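Local coordinates for hypothetical protein (Deinococcus radiodurans, PDB 1U5K) that probably takes part in DNA repair and recombination through the RecF pathway, and binds a zinc ion, at residues G21-T26 against P45-L50; P81-P86 against A90-M95; K139-A144 against E219-V224; P184-F189 against Q204-A209. All coordinates share one frame; numbering follows the deposited sequence.

Interaction 1: residues G21-T26 against P45-L50; sequences GDIIVT and PLSSSL
No ring takes part where Val-25 meets Leu-50; the flat group concerned is the carbonyl of Leu-50, which Val-25 CG1 approaches at a slant, 4.1 Å from Leu-50 O. The same methyl lies 4.1 Å from Leu-50 CB, and the two side chains cross at about a right angle. The second point of contact is Ile-23, whose CD1 comes to 3.8 Å from Ser-47 CA and, a little farther off, to 4.0 Å from Ser-47 OG. With CG1 of Ile-23 anti to the carbonyl carbon (chi1 -55°), CD1 is carried out toward the 45-50 segment. Strand alternation accounts for the spacing: Ile-23 and Val-25 both direct their CB atoms at 45-50, while the CB of Ile-24 points away and its side chain touches Lys-35 and Ile-37 of strand 32-38. The strand belongs to the OB fold of the N-terminal part of RecO, and 45-50 lies in the connection between strands 32-38 and 55-61, where many OB folds carry a helix. Here Ser-47 to Ser-49 have helical backbone angles without the regular bonds. The turn is fastened internally, Ser-49 OG donating to Leu-46 O at 3.1 Å from above the carbonyl plane, 38° out of it, alongside a weak bond from Leu-50 N to that oxygen. Arg-15, on strand 5-17, donates through NH1 to both Ser-47 O and Leu-50 O, and its side chain also touches Ile-23.

Interaction 2: residues P81-P86 against A90-M95; sequences PTLAEP and AFAHLM
The start of helix 86-102 and the 3-10 turn that leads into it fold against each other, Leu-83 of the turn resting on Ala-92 of the helix. Both branches of Leu-83 do the touching: CD1 and CD2 are each 4.0 Å from Ala-92 CB, which places the leucine fork astride the alanine methyl. Leu-83 CG stands anti to its carbonyl carbon (chi1 -66°), and the end of the side chain comes nearer the helix than the direction of its CB alone would suggest. The second tie is a helical i to i+4 bond, in which Ala-90 N donates to Pro-86 O at 3.1 Å with an N-H...O angle of 151°. Glu-85 occupies the N-cap position, so Pro-86 opens the first turn, where the missing amide hydrogen of proline costs no helical bond. The CB of Ala-90 also lies 3.5 Å from Pro-86 O. From the N-cap position, Glu-85 OE1 also forms a salt bridge with Arg-88 NE in the first turn. Phe-53, from the OB-fold part of the chain, touches both Leu-83 and Ala-92, while Val-123 and Ala-124 of helix 110-125 also pack on Leu-83. Farther along helix 86-102, His-93 packs on Pro-81 of the second subunit.

Interaction 3: residues K139-A144 against E219-V224; sequences KLLGLA and EKFVTV
Leu-141 uses its two methyl branches on two successive residues of helix 211-225. CD2 meets Val-222 CG2 at 3.8 Å, the closest approach between the segments, and CD1 lies 4.3 Å from Phe-221 CD2, reaching the ring at an oblique angle. Leu-141 CG is anti to the carbonyl carbon (chi1 -54°), and the CB points at the opposing helix, so that the fork spreads over both partners. In Val-222 it is CG2, the branch beside the backbone N, that touches. The nearest CA atoms, those of Leu-141 and Val-222, remain 8.6 Å apart, evidence that side chains alone bridge the backbones. In the next shell, helix 86-102 lies against both sides of the contact: Leu-102 packs on Leu-141, and Phe-98 on Val-222. One turn of helix 211-225 is reinforced by Thr-223, whose OG1 donates to Glu-219 O at 3.0 Å, while Thr-223 N reaches the same oxygen at 3.1 Å from the opposite face of its carbonyl plane. The three touching residues are buried and all their meeting atoms are carbon, which implies a small hydrophobic contact, about 98 Å² in all, held by dispersion and the exclusion of water rather than by directional bonds.

Interaction 4: residues P184-F189 against Q204-A209; sequences PAVLDF and QPVPSA
The first turns of helix 184-192 pass an extended segment in which Pro-205, Val-206 and Pro-207 keep polyproline-like backbone angles, and the nearest CA atoms, those of Ala-185 and Val-206, are 6.4 Å apart. Val-206 carries the contact. Its CG2 lies 3.8 Å from Ala-185 O, a carbonyl that already accepts the helical bond from Phe-189 N at 3.1 Å. The same methyl is 4.3 Å from Phe-189 CB and 4.4 Å from Ala-185 CB, so it sits over one helical turn, between residues i and i+4. The other branch, CG1, is anti to the backbone N (chi1 160°) and turns to Val-186, meeting its CG2 at 4.4 Å. The two branches thus meet different residues of the helix, and Val-206 is buried although both flanking prolines are exposed. Phe-189 meets the segment through its CB, while its ring makes an edge-to-face contact with Tyr-138. Leu-214 of helix 211-225 touches Val-186, Phe-189 and Val-206 alike, and Trp-131 of helix 129-141 packs on Val-206 and meets the Phe-189 ring. The extended segment, which connects helix 198-203 to helix 211-225, thus packs against helices 184-192 and 129-141.

Within the N-terminal OB fold, interaction 1 closes a loop that contains strand 32-38, holding the connection to strand 55-61 against strand 23-29. Farther along, interaction 2 is local, with only three residues between its segments, where the chain leaves strand 69-78 and enters helix 86-102; its centre is about 19 Å from that of interaction 1. Interaction 3 makes the longest closure, joining helix 129-141 to helix 211-225 round an excursion that includes the four zinc-binding cysteines. Interaction 4 falls within this excursion, its centre about 18 Å from that of interaction 3, and ties helix 184-192 to the approach to helix 211-225. The other pairs follow in series, and none cross.

Interaction 1: residues G21-T26 against P45-L50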
loop_
_atom_site.group_PDB
_atom_site.type_symbol
_atom_site.label_atom_id
_atom_site.label_comp_id
_atom_site.label_asym_id
_atom_site.label_seq_id
_atom_site.Cartn_x
_atom_site.Cartn_y
_atom_site.Cartn_z
ATOM N N GLY A 21 -12.260 -11.128 16.497
ATOM C CA GLY A 21 -13.331 -11.724 15.715
ATOM C C GLY A 21 -14.428 -10.746 15.328
ATOM O O GLY A 21 -15.508 -11.143 14.889
ATOM N N ASP A 22 -14.177 -9.456 15.520
ATOM C CA ASP A 22 -15.048 -8.426 14.970
ATOM C C ASP A 22 -14.759 -8.239 13.477
ATOM O O ASP A 22 -13.677 -8.571 12.986
ATOM C CB ASP A 22 -14.846 -7.098 15.703
ATOM C CG ASP A 22 -14.996 -7.215 17.216
ATOM O OD1 ASP A 22 -15.861 -7.981 17.693
ATOM O OD2 ASP A 22 -14.275 -6.572 18.015
ATOM N N ILE A 23 -15.732 -7.696 12.755
ATOM C CA ILE A 23 -15.563 -7.367 11.343
ATOM C C ILE A 23 -15.771 -5.873 11.176
ATOM O O ILE A 23 -16.827 -5.368 11.530
ATOM C CB ILE A 23 -16.540 -8.130 10.439
ATOM C CG1 ILE A 23 -16.447 -9.638 10.637
ATOM C CG2 ILE A 23 -16.282 -7.782 8.981
ATOM C CD1 ILE A 23 -17.697 -10.361 10.176
ATOM N N ILE A 24 -14.740 -5.165 10.738
ATOM C CA ILE A 24 -14.786 -3.733 10.500
ATOM C C ILE A 24 -14.883 -3.533 8.988
ATOM O O ILE A 24 -14.048 -4.008 8.217
ATOM C CB ILE A 24 -13.529 -3.046 11.045
ATOM C CG1 ILE A 24 -13.435 -3.143 12.570
ATOM C CG2 ILE A 24 -13.491 -1.604 10.586
ATOM C CD1 ILE A 24 -12.193 -2.479 13.135
ATOM N N VAL A 25 -15.921 -2.828 8.563
ATOM C CA VAL A 25 -16.141 -2.620 7.143
ATOM C C VAL A 25 -16.205 -1.152 6.810
ATOM O O VAL A 25 -16.644 -0.325 7.603
ATOM C CB VAL A 25 -17.422 -3.266 6.618
ATOM C CG1 VAL A 25 -17.203 -4.750 6.445
ATOM C CG2 VAL A 25 -18.610 -2.945 7.498
ATOM N N THR A 26 -15.714 -0.840 5.618
ATOM C CA THR A 26 -15.983 0.455 5.037
ATOM C C THR A 26 -16.964 0.247 3.892
ATOM O O THR A 26 -16.815 -0.672 3.091
ATOM C CB THR A 26 -14.680 1.090 4.595
ATOM O OG1 THR A 26 -13.874 1.342 5.747
ATOM C CG2 THR A 26 -14.921 2.474 4.021
ATOM N N PRO A 45 -24.375 -14.482 12.239
ATOM C CA PRO A 45 -25.147 -14.463 10.994
ATOM C C PRO A 45 -24.722 -13.450 9.923
ATOM O O PRO A 45 -25.201 -13.523 8.790
ATOM C CB PRO A 45 -26.629 -14.282 11.317
ATOM N N LEU A 46 -23.821 -12.530 10.259
ATOM C CA LEU A 46 -23.508 -11.378 9.417
ATOM C C LEU A 46 -22.230 -11.499 8.590
ATOM O O LEU A 46 -21.973 -10.650 7.736
ATOM C CB LEU A 46 -23.395 -10.117 10.279
ATOM C CG LEU A 46 -24.413 -9.945 11.410
ATOM C CD1 LEU A 46 -24.138 -8.663 12.190
ATOM C CD2 LEU A 46 -25.845 -9.964 10.878
ATOM N N SER A 47 -21.450 -12.546 8.839
ATOM C CA SER A 47 -20.107 -12.692 8.286
ATOM C C SER A 47 -20.069 -12.733 6.763
ATOM O O SER A 47 -19.279 -12.027 6.128
ATOM C CB SER A 47 -19.448 -13.963 8.825
ATOM O OG SER A 47 -18.069 -13.963 8.504
ATOM N N SER A 48 -20.949 -13.537 6.177
ATOM C CA SER A 48 -20.914 -13.749 4.735
ATOM C C SER A 48 -21.452 -12.558 3.946
ATOM O O SER A 48 -20.926 -12.251 2.870
ATOM C CB SER A 48 -21.701 -15.005 4.368
ATOM O OG SER A 48 -23.057 -14.802 4.712
ATOM N N SER A 49 -22.481 -11.899 4.477
ATOM C CA SER A 49 -23.021 -10.709 3.826
ATOM C C SER A 49 -22.014 -9.557 3.742
ATOM O O SER A 49 -21.948 -8.891 2.710
ATOM C CB SER A 49 -24.332 -10.230 4.460
ATOM O OG SER A 49 -24.129 -9.705 5.762
ATOM N N LEU A 50 -21.196 -9.333 4.767
ATOM C CA LEU A 50 -20.302 -8.182 4.747
ATOM C C LEU A 50 -18.998 -8.448 3.988
ATOM O O LEU A 50 -17.906 -8.248 4.515
ATOM C CB LEU A 50 -20.049 -7.717 6.179
ATOM C CG LEU A 50 -21.217 -7.093 6.950
ATOM C CD1 LEU A 50 -20.755 -6.782 8.366
ATOM C CD2 LEU A 50 -21.769 -5.833 6.315
#

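Interaction 2: residues P81-P86 against A90-M95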
loop_
_atom_site.group_PDB
_atom_site.type_symbol
_atom_site.label_atom_id
_atom_site.label_comp_id
_atom_site.label_asym_id
_atom_site.label_seq_id
_atom_site.Cartn_x
_atom_site.Cartn_y
_atom_site.Cartn_z
ATOM N N PRO A 81 -21.469 -12.355 -8.571
ATOM C CA PRO A 81 -20.681 -13.580 -8.363
ATOM C C PRO A 81 -19.481 -13.710 -9.294
ATOM O O PRO A 81 -18.482 -14.361 -9.050
ATOM C CB PRO A 81 -21.667 -14.722 -8.659
ATOM C CG PRO A 81 -22.992 -14.127 -8.910
ATOM C CD PRO A 81 -22.883 -12.618 -8.909
ATOM N N THR A 82 -19.578 -13.025 -10.422
ATOM C CA THR A 82 -18.567 -13.050 -11.463
ATOM C C THR A 82 -17.286 -12.290 -11.063
ATOM O O THR A 82 -16.189 -12.542 -11.578
ATOM C CB THR A 82 -19.422 -12.440 -12.593
ATOM O OG1 THR A 82 -19.699 -13.347 -13.673
ATOM C CG2 THR A 82 -19.035 -11.097 -13.070
ATOM N N LEU A 83 -17.414 -11.371 -10.112
ATOM C CA LEU A 83 -16.264 -10.758 -9.445
ATOM C C LEU A 83 -15.325 -11.731 -8.751
ATOM O O LEU A 83 -14.203 -11.363 -8.407
ATOM C CB LEU A 83 -16.713 -9.654 -8.488
ATOM C CG LEU A 83 -17.360 -8.430 -9.130
ATOM C CD1 LEU A 83 -17.722 -7.345 -8.117
ATOM C CD2 LEU A 83 -16.501 -7.888 -10.269
ATOM N N ALA A 84 -15.735 -12.985 -8.580
ATOM C CA ALA A 84 -14.808 -14.008 -8.103
ATOM C C ALA A 84 -13.797 -14.436 -9.165
ATOM O O ALA A 84 -12.747 -14.991 -8.850
ATOM C CB ALA A 84 -15.558 -15.209 -7.541
ATOM N N GLU A 85 -14.052 -14.132 -10.430
ATOM C CA GLU A 85 -13.040 -14.352 -11.454
ATOM C C GLU A 85 -11.844 -13.434 -11.161
ATOM O O GLU A 85 -12.038 -12.232 -10.976
ATOM C CB GLU A 85 -13.604 -14.087 -12.849
ATOM C CG GLU A 85 -14.779 -14.948 -13.290
ATOM C CD GLU A 85 -15.397 -14.447 -14.585
ATOM O OE1 GLU A 85 -14.685 -13.808 -15.389
ATOM O OE2 GLU A 85 -16.604 -14.677 -14.813
ATOM N N PRO A 86 -10.627 -13.972 -11.096
ATOM C CA PRO A 86 -9.464 -13.190 -10.648
ATOM C C PRO A 86 -9.196 -11.857 -11.353
ATOM O O PRO A 86 -8.826 -10.887 -10.690
ATOM C CB PRO A 86 -8.283 -14.150 -10.832
ATOM C CG PRO A 86 -8.884 -15.519 -10.823
ATOM C CD PRO A 86 -10.287 -15.382 -11.363
ATOM N N ALA A 90 -9.698 -8.165 -9.487
ATOM C CA ALA A 90 -8.585 -7.228 -9.459
ATOM C C ALA A 90 -9.027 -5.819 -9.820
ATOM O O ALA A 90 -8.595 -4.873 -9.178
ATOM C CB ALA A 90 -7.437 -7.701 -10.361
ATOM N N PHE A 91 -9.884 -5.678 -10.828
ATOM C CA PHE A 91 -10.390 -4.382 -11.251
ATOM C C PHE A 91 -11.457 -3.829 -10.303
ATOM O O PHE A 91 -11.444 -2.624 -10.059
ATOM C CB PHE A 91 -10.796 -4.390 -12.732
ATOM C CG PHE A 91 -9.616 -4.389 -13.666
ATOM C CD1 PHE A 91 -9.331 -5.486 -14.465
ATOM C CD2 PHE A 91 -8.744 -3.302 -13.707
ATOM C CE1 PHE A 91 -8.183 -5.512 -15.267
ATOM C CE2 PHE A 91 -7.633 -3.311 -14.538
ATOM C CZ PHE A 91 -7.328 -4.426 -15.317
ATOM N N ALA A 92 -12.335 -4.669 -9.750
ATOM C CA ALA A 92 -13.265 -4.264 -8.702
ATOM C C ALA A 92 -12.478 -3.689 -7.525
ATOM O O ALA A 92 -12.838 -2.660 -6.964
ATOM C CB ALA A 92 -14.163 -5.434 -8.224
ATOM N N HIS A 93 -11.403 -4.372 -7.152
ATOM C CA HIS A 93 -10.568 -3.994 -6.019
ATOM C C HIS A 93 -9.865 -2.654 -6.256
ATOM O O HIS A 93 -9.829 -1.809 -5.369
ATOM C CB HIS A 93 -9.585 -5.124 -5.818
ATOM C CG HIS A 93 -8.834 -5.119 -4.526
ATOM N ND1 HIS A 93 -9.319 -4.551 -3.369
ATOM C CD2 HIS A 93 -7.649 -5.688 -4.199
ATOM C CE1 HIS A 93 -8.455 -4.752 -2.390
ATOM N NE2 HIS A 93 -7.420 -5.409 -2.876
ATOM N N LEU A 94 -9.351 -2.450 -7.462
ATOM C CA LEU A 94 -8.826 -1.159 -7.868
ATOM C C LEU A 94 -9.873 -0.049 -7.737
ATOM O O LEU A 94 -9.577 0.991 -7.158
ATOM C CB LEU A 94 -8.235 -1.231 -9.271
ATOM C CG LEU A 94 -7.780 0.055 -9.952
ATOM C CD1 LEU A 94 -6.760 0.785 -9.106
ATOM C CD2 LEU A 94 -7.195 -0.305 -11.300
ATOM N N MET A 95 -11.077 -0.241 -8.264
ATOM C CA MET A 95 -12.093 0.814 -8.196
ATOM C C MET A 95 -12.372 1.141 -6.735
ATOM O O MET A 95 -12.525 2.314 -6.415
ATOM C CB MET A 95 -13.400 0.412 -8.868
ATOM C CG MET A 95 -13.201 0.202 -10.362
ATOM S SD MET A 95 -12.697 1.654 -11.269
ATOM C CE MET A 95 -10.985 1.617 -11.128
#

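Interaction 3: residues K139-A144 against E219-V224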
loop_
_atom_site.group_PDB
_atom_site.type_symbol
_atom_site.label_atom_id
_atom_site.label_comp_id
_atom_site.label_asym_id
_atom_site.label_seq_id
_atom_site.Cartn_x
_atom_site.Cartn_y
_atom_site.Cartn_z
ATOM N N LYS A 139 -13.827 9.244 -15.102
ATOM C CA LYS A 139 -15.125 9.844 -14.870
ATOM C C LYS A 139 -15.329 10.307 -13.440
ATOM O O LYS A 139 -15.887 11.374 -13.214
ATOM C CB LYS A 139 -16.274 8.921 -15.282
ATOM C CG LYS A 139 -17.594 9.646 -15.424
ATOM C CD LYS A 139 -17.809 10.310 -16.778
ATOM C CE LYS A 139 -19.138 11.057 -16.795
ATOM N NZ LYS A 139 -19.211 12.101 -17.837
ATOM N N LEU A 140 -14.868 9.517 -12.475
ATOM C CA LEU A 140 -15.001 9.900 -11.079
ATOM C C LEU A 140 -14.207 11.167 -10.756
ATOM O O LEU A 140 -14.551 11.863 -9.816
ATOM C CB LEU A 140 -14.579 8.773 -10.136
ATOM C CG LEU A 140 -15.508 7.570 -10.032
ATOM C CD1 LEU A 140 -14.825 6.267 -9.593
ATOM C CD2 LEU A 140 -16.711 7.890 -9.168
ATOM N N LEU A 141 -13.138 11.476 -11.482
ATOM C CA LEU A 141 -12.450 12.746 -11.293
ATOM C C LEU A 141 -13.362 13.966 -11.365
ATOM O O LEU A 141 -13.151 14.950 -10.646
ATOM C CB LEU A 141 -11.306 12.922 -12.292
ATOM C CG LEU A 141 -10.232 11.835 -12.396
ATOM C CD1 LEU A 141 -9.251 12.122 -13.528
ATOM C CD2 LEU A 141 -9.496 11.786 -11.087
ATOM N N GLY A 142 -14.362 13.915 -12.239
ATOM C CA GLY A 142 -15.333 14.985 -12.363
ATOM C C GLY A 142 -16.251 15.187 -11.177
ATOM O O GLY A 142 -16.895 16.230 -11.090
ATOM N N LEU A 143 -16.342 14.215 -10.273
ATOM C CA LEU A 143 -17.242 14.349 -9.141
ATOM C C LEU A 143 -16.527 14.661 -7.832
ATOM O O LEU A 143 -17.146 14.872 -6.798
ATOM C CB LEU A 143 -18.043 13.068 -8.977
ATOM C CG LEU A 143 -18.884 12.650 -10.177
ATOM C CD1 LEU A 143 -19.471 11.266 -9.937
ATOM C CD2 LEU A 143 -19.966 13.665 -10.452
ATOM N N ALA A 144 -15.204 14.709 -7.888
ATOM C CA ALA A 144 -14.391 14.770 -6.694
ATOM C C ALA A 144 -13.828 16.179 -6.583
ATOM O O ALA A 144 -14.170 17.047 -7.387
ATOM C CB ALA A 144 -13.313 13.686 -6.779
ATOM N N GLU A 219 -2.364 8.350 -12.191
ATOM C CA GLU A 219 -1.615 8.191 -10.951
ATOM C C GLU A 219 -0.912 9.481 -10.535
ATOM O O GLU A 219 -0.993 9.869 -9.375
ATOM C CB GLU A 219 -0.569 7.083 -11.086
ATOM C CG GLU A 219 -1.141 5.679 -11.110
ATOM C CD GLU A 219 -0.062 4.609 -11.208
ATOM O OE1 GLU A 219 0.323 4.066 -10.163
ATOM O OE2 GLU A 219 0.445 4.319 -12.306
ATOM N N LYS A 220 -0.240 10.133 -11.479
ATOM C CA LYS A 220 0.466 11.375 -11.224
ATOM C C LYS A 220 -0.514 12.478 -10.823
ATOM O O LYS A 220 -0.331 13.164 -9.816
ATOM C CB LYS A 220 1.239 11.811 -12.478
ATOM C CG LYS A 220 2.134 13.032 -12.311
ATOM C CD LYS A 220 3.030 12.997 -11.087
ATOM C CE LYS A 220 4.198 12.035 -11.122
ATOM N NZ LYS A 220 5.098 12.387 -9.974
ATOM N N PHE A 221 -1.552 12.654 -11.630
ATOM C CA PHE A 221 -2.559 13.666 -11.362
ATOM C C PHE A 221 -3.185 13.499 -9.982
ATOM O O PHE A 221 -3.240 14.470 -9.229
ATOM C CB PHE A 221 -3.636 13.638 -12.452
ATOM C CG PHE A 221 -4.715 14.664 -12.276
ATOM C CD1 PHE A 221 -4.470 16.003 -12.501
ATOM C CD2 PHE A 221 -5.968 14.300 -11.846
ATOM C CE1 PHE A 221 -5.475 16.951 -12.366
ATOM C CE2 PHE A 221 -6.970 15.246 -11.686
ATOM C CZ PHE A 221 -6.716 16.569 -11.949
ATOM N N VAL A 222 -3.660 12.298 -9.653
ATOM C CA VAL A 222 -4.366 12.075 -8.396
ATOM C C VAL A 222 -3.447 12.301 -7.186
ATOM O O VAL A 222 -3.836 12.923 -6.204
ATOM C CB VAL A 222 -5.100 10.716 -8.357
ATOM C CG1 VAL A 222 -5.596 10.410 -6.957
ATOM C CG2 VAL A 222 -6.266 10.685 -9.337
ATOM N N THR A 223 -2.231 11.788 -7.262
ATOM C CA THR A 223 -1.227 11.896 -6.223
ATOM C C THR A 223 -0.800 13.349 -6.047
ATOM O O THR A 223 -0.578 13.753 -4.920
ATOM C CB THR A 223 -0.014 11.007 -6.568
ATOM O OG1 THR A 223 -0.392 9.623 -6.446
ATOM C CG2 THR A 223 1.037 11.116 -5.467
ATOM N N VAL A 224 -0.683 14.142 -7.110
ATOM C CA VAL A 224 -0.364 15.557 -6.943
ATOM C C VAL A 224 -1.556 16.330 -6.378
ATOM O O VAL A 224 -1.376 17.183 -5.521
ATOM C CB VAL A 224 0.158 16.190 -8.235
ATOM C CG1 VAL A 224 0.250 17.720 -8.127
ATOM C CG2 VAL A 224 1.489 15.564 -8.575
#

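Interaction 4: residues P184-F189 against Q204-A209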
loop_
_atom_site.group_PDB
_atom_site.type_symbol
_atom_site.label_atom_id
_atom_site.label_comp_id
_atom_site.label_asym_id
_atom_site.label_seq_id
_atom_site.Cartn_x
_atom_site.Cartn_y
_atom_site.Cartn_z
ATOM N N PRO A 184 -2.852 10.288 -30.826
ATOM C CA PRO A 184 -4.181 10.890 -30.971
ATOM C C PRO A 184 -5.309 10.262 -30.144
ATOM O O PRO A 184 -6.179 10.989 -29.666
ATOM C CB PRO A 184 -4.481 10.768 -32.472
ATOM C CG PRO A 184 -3.201 10.416 -33.141
ATOM C CD PRO A 184 -2.225 9.938 -32.113
ATOM N N ALA A 185 -5.375 8.942 -30.022
ATOM C CA ALA A 185 -6.481 8.330 -29.283
ATOM C C ALA A 185 -6.288 8.583 -27.782
ATOM O O ALA A 185 -7.260 8.749 -27.045
ATOM C CB ALA A 185 -6.555 6.831 -29.569
ATOM N N VAL A 186 -5.042 8.611 -27.324
ATOM C CA VAL A 186 -4.756 8.960 -25.935
ATOM C C VAL A 186 -5.179 10.385 -25.618
ATOM O O VAL A 186 -5.898 10.645 -24.654
ATOM C CB VAL A 186 -3.286 8.689 -25.625
ATOM C CG1 VAL A 186 -2.863 9.302 -24.304
ATOM C CG2 VAL A 186 -3.018 7.195 -25.686
ATOM N N LEU A 187 -4.831 11.313 -26.501
ATOM C CA LEU A 187 -5.180 12.711 -26.336
ATOM C C LEU A 187 -6.680 12.900 -26.304
ATOM O O LEU A 187 -7.222 13.674 -25.517
ATOM C CB LEU A 187 -4.641 13.584 -27.474
ATOM C CG LEU A 187 -3.377 14.389 -27.210
ATOM C CD1 LEU A 187 -3.084 15.229 -28.466
ATOM C CD2 LEU A 187 -3.514 15.212 -25.939
ATOM N N ASP A 188 -7.351 12.174 -27.189
ATOM C CA ASP A 188 -8.788 12.323 -27.272
ATOM C C ASP A 188 -9.462 11.847 -25.987
ATOM O O ASP A 188 -10.404 12.459 -25.475
ATOM C CB ASP A 188 -9.291 11.587 -28.512
ATOM C CG ASP A 188 -10.763 11.357 -28.473
ATOM O OD1 ASP A 188 -11.106 10.202 -28.156
ATOM O OD2 ASP A 188 -11.615 12.244 -28.657
ATOM N N PHE A 189 -8.984 10.726 -25.469
ATOM C CA PHE A 189 -9.463 10.237 -24.184
ATOM C C PHE A 189 -9.230 11.245 -23.067
ATOM O O PHE A 189 -10.153 11.624 -22.356
ATOM C CB PHE A 189 -8.821 8.904 -23.819
ATOM C CG PHE A 189 -9.323 8.357 -22.517
ATOM C CD1 PHE A 189 -10.501 7.641 -22.472
ATOM C CD2 PHE A 189 -8.636 8.618 -21.340
ATOM C CE1 PHE A 189 -10.945 7.139 -21.260
ATOM C CE2 PHE A 189 -9.099 8.140 -20.126
ATOM C CZ PHE A 189 -10.228 7.374 -20.101
ATOM N N GLN A 204 -15.464 3.353 -27.492
ATOM C CA GLN A 204 -14.192 3.733 -28.093
ATOM C C GLN A 204 -12.964 3.329 -27.296
ATOM O O GLN A 204 -12.196 4.209 -26.899
ATOM C CB GLN A 204 -14.140 5.254 -28.269
ATOM C CG GLN A 204 -15.394 5.885 -28.848
ATOM C CD GLN A 204 -15.114 6.982 -29.866
ATOM O OE1 GLN A 204 -13.960 7.242 -30.222
ATOM N NE2 GLN A 204 -16.178 7.618 -30.350
ATOM N N PRO A 205 -12.724 2.039 -27.083
ATOM C CA PRO A 205 -11.562 1.646 -26.282
ATOM C C PRO A 205 -10.233 2.096 -26.892
ATOM O O PRO A 205 -10.067 2.118 -28.110
ATOM C CB PRO A 205 -11.648 0.117 -26.231
ATOM C CG PRO A 205 -12.504 -0.273 -27.408
ATOM C CD PRO A 205 -13.462 0.864 -27.586
ATOM N N VAL A 206 -9.290 2.468 -26.034
ATOM C CA VAL A 206 -7.936 2.781 -26.451
ATOM C C VAL A 206 -7.229 1.435 -26.475
ATOM O O VAL A 206 -7.482 0.591 -25.613
ATOM C CB VAL A 206 -7.284 3.782 -25.477
ATOM C CG1 VAL A 206 -5.772 3.780 -25.558
ATOM C CG2 VAL A 206 -7.813 5.183 -25.738
ATOM N N PRO A 207 -6.391 1.209 -27.480
ATOM C CA PRO A 207 -5.673 -0.059 -27.594
ATOM C C PRO A 207 -4.771 -0.276 -26.393
ATOM O O PRO A 207 -4.262 0.673 -25.797
ATOM C CB PRO A 207 -4.805 0.111 -28.841
ATOM C CG PRO A 207 -5.342 1.270 -29.550
ATOM C CD PRO A 207 -6.113 2.118 -28.605
ATOM N N SER A 208 -4.539 -1.550 -26.106
ATOM C CA SER A 208 -3.863 -1.985 -24.898
ATOM C C SER A 208 -2.465 -1.375 -24.807
ATOM O O SER A 208 -1.988 -1.053 -23.712
ATOM C CB SER A 208 -3.845 -3.519 -24.872
ATOM O OG SER A 208 -2.968 -3.984 -23.865
ATOM N N ALA A 209 -1.821 -1.200 -25.958
ATOM C CA ALA A 209 -0.475 -0.649 -25.994
ATOM C C ALA A 209 -0.471 0.771 -25.437
ATOM O O ALA A 209 0.524 1.162 -24.849
ATOM C CB ALA A 209 0.086 -0.647 -27.417
#